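Local coordinates for protein 1A (Cricket paralysis virus, PDB 6C3R) that suppresses insect antiviral RNA silencing by inhibiting host AGO2 and recruiting a cellular ubiquitin ligase complex that promotes AGO2 degradation, at residues A[16-28]-A[113-127]. Residues are numbered along the deposited sequence; the frame is centred on the assembly and turned at random.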
loop_
_atom_site.group_PDB
_atom_site.type_symbol
_atom_site.label_atom_id
_atom_site.label_comp_id
_atom_site.label_asym_id
_atom_site.label_seq_id
_atom_site.Cartn_x
_atom_site.Cartn_y
_atom_site.Cartn_z
ATOM N N GLN A 16 21.460 24.525 -4.619
ATOM C CA GLN A 16 21.644 23.644 -5.781
ATOM C C GLN A 16 20.573 22.605 -6.059
ATOM O O GLN A 16 20.629 21.964 -7.106
ATOM C CB GLN A 16 22.972 22.945 -5.659
ATOM C CG GLN A 16 24.144 23.895 -5.681
ATOM C CD GLN A 16 25.447 23.155 -5.564
ATOM O OE1 GLN A 16 25.472 21.922 -5.563
ATOM N NE2 GLN A 16 26.543 23.898 -5.449
ATOM N N PHE A 17 19.617 22.431 -5.150
ATOM C CA PHE A 17 18.570 21.417 -5.303
ATOM C C PHE A 17 17.187 22.052 -5.297
ATOM O O PHE A 17 16.175 21.354 -5.098
ATOM C CB PHE A 17 18.679 20.355 -4.185
ATOM C CG PHE A 17 19.926 19.517 -4.245
ATOM C CD1 PHE A 17 21.112 19.969 -3.700
ATOM C CD2 PHE A 17 19.916 18.264 -4.835
ATOM C CE1 PHE A 17 22.275 19.185 -3.746
ATOM C CE2 PHE A 17 21.073 17.482 -4.885
ATOM C CZ PHE A 17 22.259 17.944 -4.340
ATOM N N GLU A 18 17.141 23.368 -5.517
ATOM C CA GLU A 18 15.887 24.111 -5.661
ATOM C C GLU A 18 14.945 23.882 -4.480
ATOM O O GLU A 18 13.726 23.705 -4.658
ATOM C CB GLU A 18 15.189 23.730 -6.975
ATOM C CG GLU A 18 16.112 23.660 -8.189
ATOM C CD GLU A 18 15.367 23.432 -9.502
ATOM O OE1 GLU A 18 14.144 23.143 -9.479
ATOM O OE2 GLU A 18 16.012 23.550 -10.571
ATOM N N GLY A 19 15.531 23.850 -3.281
ATOM C CA GLY A 19 14.790 23.740 -2.033
ATOM C C GLY A 19 14.180 22.403 -1.669
ATOM O O GLY A 19 13.441 22.327 -0.696
ATOM N N ASN A 20 14.459 21.342 -2.412
ATOM C CA ASN A 20 13.813 20.057 -2.121
ATOM C C ASN A 20 14.563 18.841 -2.648
ATOM O O ASN A 20 15.383 18.938 -3.558
ATOM C CB ASN A 20 12.396 20.028 -2.682
ATOM C CG ASN A 20 12.375 19.721 -4.162
ATOM O OD1 ASN A 20 12.196 18.570 -4.558
ATOM N ND2 ASN A 20 12.607 20.731 -4.983
ATOM N N LEU A 21 14.238 17.694 -2.068
ATOM C CA LEU A 21 14.758 16.419 -2.525
ATOM C C LEU A 21 13.608 15.490 -2.837
ATOM O O LEU A 21 13.625 14.339 -2.448
ATOM C CB LEU A 21 15.676 15.813 -1.470
ATOM C CG LEU A 21 16.905 16.635 -1.138
ATOM C CD1 LEU A 21 17.526 16.132 0.154
ATOM C CD2 LEU A 21 17.909 16.586 -2.279
ATOM N N ASP A 22 12.616 15.995 -3.556
ATOM C CA ASP A 22 11.521 15.161 -4.031
ATOM C C ASP A 22 12.010 14.332 -5.216
ATOM O O ASP A 22 12.614 14.872 -6.137
ATOM C CB ASP A 22 10.312 15.999 -4.451
ATOM C CG ASP A 22 9.764 16.867 -3.325
ATOM O OD1 ASP A 22 10.164 16.694 -2.154
ATOM O OD2 ASP A 22 8.917 17.736 -3.615
ATOM N N GLY A 23 11.777 13.021 -5.150
ATOM C CA GLY A 23 11.986 12.106 -6.264
ATOM C C GLY A 23 10.677 11.416 -6.624
ATOM O O GLY A 23 9.612 11.995 -6.512
ATOM N N PHE A 24 10.780 10.161 -7.040
ATOM C CA PHE A 24 9.651 9.389 -7.544
ATOM C C PHE A 24 8.810 8.756 -6.426
ATOM O O PHE A 24 9.178 7.713 -5.876
ATOM C CB PHE A 24 10.184 8.303 -8.497
ATOM C CG PHE A 24 9.125 7.651 -9.331
ATOM C CD1 PHE A 24 8.243 8.421 -10.096
ATOM C CD2 PHE A 24 9.010 6.262 -9.371
ATOM C CE1 PHE A 24 7.262 7.825 -10.866
ATOM C CE2 PHE A 24 8.021 5.657 -10.144
ATOM C CZ PHE A 24 7.150 6.440 -10.895
ATOM N N PHE A 25 7.679 9.398 -6.109
ATOM C CA PHE A 25 6.787 9.014 -4.982
ATOM C C PHE A 25 7.524 8.852 -3.658
ATOM O O PHE A 25 7.107 8.080 -2.790
ATOM C CB PHE A 25 5.974 7.751 -5.306
ATOM C CG PHE A 25 5.103 7.910 -6.508
ATOM C CD1 PHE A 25 4.072 8.848 -6.508
ATOM C CD2 PHE A 25 5.322 7.153 -7.655
ATOM C CE1 PHE A 25 3.278 9.029 -7.629
ATOM C CE2 PHE A 25 4.521 7.324 -8.777
ATOM C CZ PHE A 25 3.502 8.267 -8.766
ATOM N N CYS A 26 8.604 9.618 -3.505
ATOM C CA CYS A 26 9.423 9.575 -2.320
ATOM C C CYS A 26 10.328 10.790 -2.287
ATOM O O CYS A 26 10.924 11.153 -3.310
ATOM C CB CYS A 26 10.263 8.294 -2.284
ATOM S SG CYS A 26 11.013 7.978 -0.673
ATOM N N THR A 27 10.437 11.400 -1.109
ATOM C CA THR A 27 11.336 12.522 -0.884
ATOM C C THR A 27 12.249 12.266 0.339
ATOM O O THR A 27 11.876 11.543 1.268
ATOM C CB THR A 27 10.536 13.845 -0.737
ATOM O OG1 THR A 27 11.440 14.947 -0.662
ATOM C CG2 THR A 27 9.649 13.859 0.507
ATOM N N PHE A 28 13.432 12.873 0.318
ATOM C CA PHE A 28 14.384 12.790 1.424
ATOM C C PHE A 28 14.392 14.112 2.173
ATOM O O PHE A 28 14.269 15.164 1.551
ATOM C CB PHE A 28 15.817 12.560 0.923
ATOM C CG PHE A 28 16.185 11.135 0.725
ATOM C CD1 PHE A 28 16.647 10.372 1.788
ATOM C CD2 PHE A 28 16.138 10.561 -0.540
ATOM C CE1 PHE A 28 17.028 9.050 1.607
ATOM C CE2 PHE A 28 16.517 9.238 -0.726
ATOM C CZ PHE A 28 16.956 8.480 0.355
ATOM N N PHE A 113 24.338 13.112 3.224
ATOM C CA PHE A 113 23.835 13.900 2.099
ATOM C C PHE A 113 24.948 14.595 1.336
ATOM O O PHE A 113 24.969 14.568 0.120
ATOM C CB PHE A 113 22.819 14.933 2.571
ATOM C CG PHE A 113 22.449 15.942 1.515
ATOM C CD1 PHE A 113 21.763 15.548 0.370
ATOM C CD2 PHE A 113 22.797 17.290 1.653
ATOM C CE1 PHE A 113 21.416 16.479 -0.605
ATOM C CE2 PHE A 113 22.441 18.223 0.682
ATOM C CZ PHE A 113 21.754 17.818 -0.447
ATOM N N MET A 114 25.892 15.171 2.070
ATOM C CA MET A 114 26.980 15.914 1.471
ATOM C C MET A 114 28.162 15.075 1.037
ATOM O O MET A 114 28.967 15.547 0.249
ATOM C CB MET A 114 27.411 17.022 2.416
ATOM C CG MET A 114 26.292 18.029 2.624
ATOM S SD MET A 114 26.797 19.525 3.469
ATOM C CE MET A 114 27.437 18.870 5.014
ATOM N N ASP A 115 28.273 13.832 1.496
ATOM C CA ASP A 115 29.164 12.872 0.815
ATOM C C ASP A 115 28.575 12.280 -0.467
ATOM O O ASP A 115 29.278 11.567 -1.169
ATOM C CB ASP A 115 29.597 11.746 1.759
ATOM C CG ASP A 115 30.483 12.246 2.899
ATOM O OD1 ASP A 115 31.081 13.321 2.751
ATOM O OD2 ASP A 115 30.589 11.572 3.949
ATOM N N HIS A 116 27.306 12.566 -0.786
ATOM C CA HIS A 116 26.606 11.916 -1.903
ATOM C C HIS A 116 25.714 12.878 -2.704
ATOM O O HIS A 116 24.659 12.492 -3.196
ATOM C CB HIS A 116 25.791 10.717 -1.394
ATOM C CG HIS A 116 26.612 9.666 -0.712
ATOM N ND1 HIS A 116 26.796 9.629 0.655
ATOM C CD2 HIS A 116 27.306 8.618 -1.210
ATOM C CE1 HIS A 116 27.558 8.599 0.967
ATOM N NE2 HIS A 116 27.868 7.961 -0.146
ATOM N N LEU A 117 26.189 14.102 -2.904
ATOM C CA LEU A 117 25.421 15.133 -3.612
ATOM C C LEU A 117 24.977 14.724 -5.020
ATOM O O LEU A 117 23.823 14.875 -5.392
ATOM C CB LEU A 117 26.240 16.423 -3.690
ATOM C CG LEU A 117 26.527 17.094 -2.343
ATOM C CD1 LEU A 117 27.621 18.123 -2.514
ATOM C CD2 LEU A 117 25.283 17.741 -1.754
ATOM N N ASP A 118 25.903 14.198 -5.797
ATOM C CA ASP A 118 25.581 13.752 -7.145
ATOM C C ASP A 118 24.479 12.711 -7.103
ATOM O O ASP A 118 23.515 12.808 -7.857
ATOM C CB ASP A 118 26.814 13.191 -7.857
ATOM C CG ASP A 118 27.826 14.272 -8.217
ATOM O OD1 ASP A 118 27.414 15.430 -8.467
ATOM O OD2 ASP A 118 29.044 13.968 -8.260
ATOM N N TRP A 119 24.602 11.748 -6.191
ATOM C CA TRP A 119 23.601 10.688 -6.053
ATOM C C TRP A 119 22.206 11.247 -5.743
ATOM O O TRP A 119 21.241 10.822 -6.347
ATOM C CB TRP A 119 24.038 9.666 -4.998
ATOM C CG TRP A 119 23.185 8.448 -4.970
ATOM C CD1 TRP A 119 23.412 7.276 -5.614
ATOM C CD2 TRP A 119 21.949 8.280 -4.255
ATOM N NE1 TRP A 119 22.399 6.391 -5.359
ATOM C CE2 TRP A 119 21.485 6.979 -4.532
ATOM C CE3 TRP A 119 21.178 9.119 -3.425
ATOM C CZ2 TRP A 119 20.309 6.487 -4.002
ATOM C CZ3 TRP A 119 20.006 8.631 -2.897
ATOM C CH2 TRP A 119 19.575 7.329 -3.185
ATOM N N PHE A 120 22.108 12.186 -4.811
ATOM C CA PHE A 120 20.814 12.803 -4.461
ATOM C C PHE A 120 20.219 13.673 -5.562
ATOM O O PHE A 120 19.014 13.870 -5.620
ATOM C CB PHE A 120 20.904 13.613 -3.157
ATOM C CG PHE A 120 20.851 12.752 -1.949
ATOM C CD1 PHE A 120 19.650 12.197 -1.546
ATOM C CD2 PHE A 120 22.007 12.423 -1.262
ATOM C CE1 PHE A 120 19.600 11.353 -0.456
ATOM C CE2 PHE A 120 21.961 11.588 -0.175
ATOM C CZ PHE A 120 20.761 11.050 0.229
ATOM N N GLN A 121 21.093 14.205 -6.405
ATOM C CA GLN A 121 20.693 14.957 -7.587
ATOM C C GLN A 121 20.067 14.009 -8.651
ATOM O O GLN A 121 19.060 14.358 -9.288
ATOM C CB GLN A 121 21.911 15.732 -8.118
ATOM C CG GLN A 121 21.569 16.890 -9.029
ATOM C CD GLN A 121 20.913 18.042 -8.294
ATOM O OE1 GLN A 121 21.591 18.826 -7.624
ATOM N NE2 GLN A 121 19.584 18.177 -8.448
ATOM N N GLN A 122 20.635 12.810 -8.810
ATOM C CA GLN A 122 20.041 11.816 -9.690
ATOM C C GLN A 122 18.755 11.221 -9.144
ATOM O O GLN A 122 17.783 11.061 -9.887
ATOM C CB GLN A 122 20.993 10.695 -10.004
ATOM C CG GLN A 122 20.399 9.643 -10.958
ATOM C CD GLN A 122 19.782 10.181 -12.270
ATOM O OE1 GLN A 122 20.118 11.276 -12.746
ATOM N NE2 GLN A 122 18.887 9.378 -12.870
ATOM N N TRP A 123 18.750 10.865 -7.863
ATOM C CA TRP A 123 17.526 10.496 -7.172
ATOM C C TRP A 123 16.318 11.335 -7.616
ATOM O O TRP A 123 15.234 10.785 -7.811
ATOM C CB TRP A 123 17.736 10.643 -5.668
ATOM C CG TRP A 123 16.470 10.735 -4.867
ATOM C CD1 TRP A 123 15.826 11.874 -4.468
ATOM C CD2 TRP A 123 15.704 9.648 -4.374
ATOM N NE1 TRP A 123 14.701 11.554 -3.760
ATOM C CE2 TRP A 123 14.603 10.188 -3.690
ATOM C CE3 TRP A 123 15.848 8.263 -4.429
ATOM C CZ2 TRP A 123 13.646 9.382 -3.062
ATOM C CZ3 TRP A 123 14.896 7.459 -3.805
ATOM C CH2 TRP A 123 13.806 8.023 -3.138
ATOM N N LYS A 124 16.499 12.657 -7.757
ATOM C CA LYS A 124 15.389 13.563 -8.095
ATOM C C LYS A 124 14.799 13.358 -9.489
ATOM O O LYS A 124 13.654 13.723 -9.736
ATOM C CB LYS A 124 15.824 15.028 -7.999
ATOM C CG LYS A 124 16.030 15.551 -6.597
ATOM C CD LYS A 124 16.225 17.053 -6.611
ATOM C CE LYS A 124 14.909 17.796 -6.762
ATOM N NZ LYS A 124 15.120 19.242 -6.492
ATOM N N LEU A 125 15.596 12.809 -10.393
ATOM C CA LEU A 125 15.210 12.645 -11.780
ATOM C C LEU A 125 14.605 11.290 -12.131
ATOM O O LEU A 125 14.234 11.075 -13.291
ATOM C CB LEU A 125 16.437 12.886 -12.656
ATOM C CG LEU A 125 17.077 14.269 -12.499
ATOM C CD1 LEU A 125 18.472 14.288 -13.101
ATOM C CD2 LEU A 125 16.161 15.316 -13.111
ATOM N N VAL A 126 14.500 10.386 -11.152
ATOM C CA VAL A 126 13.917 9.046 -11.362
ATOM C C VAL A 126 12.459 9.229 -11.766
ATOM O O VAL A 126 11.732 9.980 -11.114
ATOM C CB VAL A 126 14.053 8.132 -10.100
ATOM C CG1 VAL A 126 13.310 6.815 -10.269
ATOM C CG2 VAL A 126 15.521 7.852 -9.797
ATOM N N SER A 127 12.059 8.562 -12.847
ATOM C CA SER A 127 10.732 8.749 -13.487
ATOM C C SER A 127 9.857 7.487 -13.584
ATOM O O SER A 127 8.734 7.566 -14.079
ATOM C CB SER A 127 10.925 9.296 -14.913
ATOM O OG SER A 127 11.786 10.413 -14.905
#
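An aromatic cluster of Phe-28, Phe-120 and Trp-123 joins strand 26-30 to helix 117-123. Phe-120 meets Phe-28 edge-to-face, with CE1 of Phe-120 3.6 Å from CD2 of Phe-28. The Phe-28 ring in turn sets its own edge against the face of Trp-123, with planes at 69°. Leu-106 and Val-108 of the neighbouring parallel strand also touch Phe-28. Cys-26 lies at the rim of the indole, its CB 3.6 Å from Trp-123 CZ2 and its sulfur beside the ring edge.

The indole is also held by a polar bond. Trp-123 NE1 donates to Leu-21 O at 3.3 Å, with an N-H...O angle of 149°. The backbone N of Phe-28 reaches the same oxygen from the opposite face of its carbonyl plane. Two donors therefore grip Leu-21 O and tie the loop, the strand and the helix together.

The Lys-124 side chain runs along the loop. Its chain bends at chi3 (78°), which brings NZ to Asn-20 O at 3.0 Å, above the carbonyl plane. Asn-20 OD1 accepts from Asp-22 N, forming an Asx turn.

Phe-17, just after helix 2-16, packs against Phe-113, Leu-117 and Gln-121. CZ of Phe-113 sits 3.6 Å from Phe-17 CE1, over one ring face, and the Gln-121 amide lies nearly parallel over the opposite face. Leu-117 CD2 approaches Phe-17 CE1 at 3.9 Å. Ala-9 and Ile-13 of helix 2-16 touch Phe-113 as well. Helix 117-123 thus packs on the strand through edge-to-face aromatics, and the loop joining helix 2-16 to that strand is bonded to the same helical region through Leu-21 O and Asn-20 O.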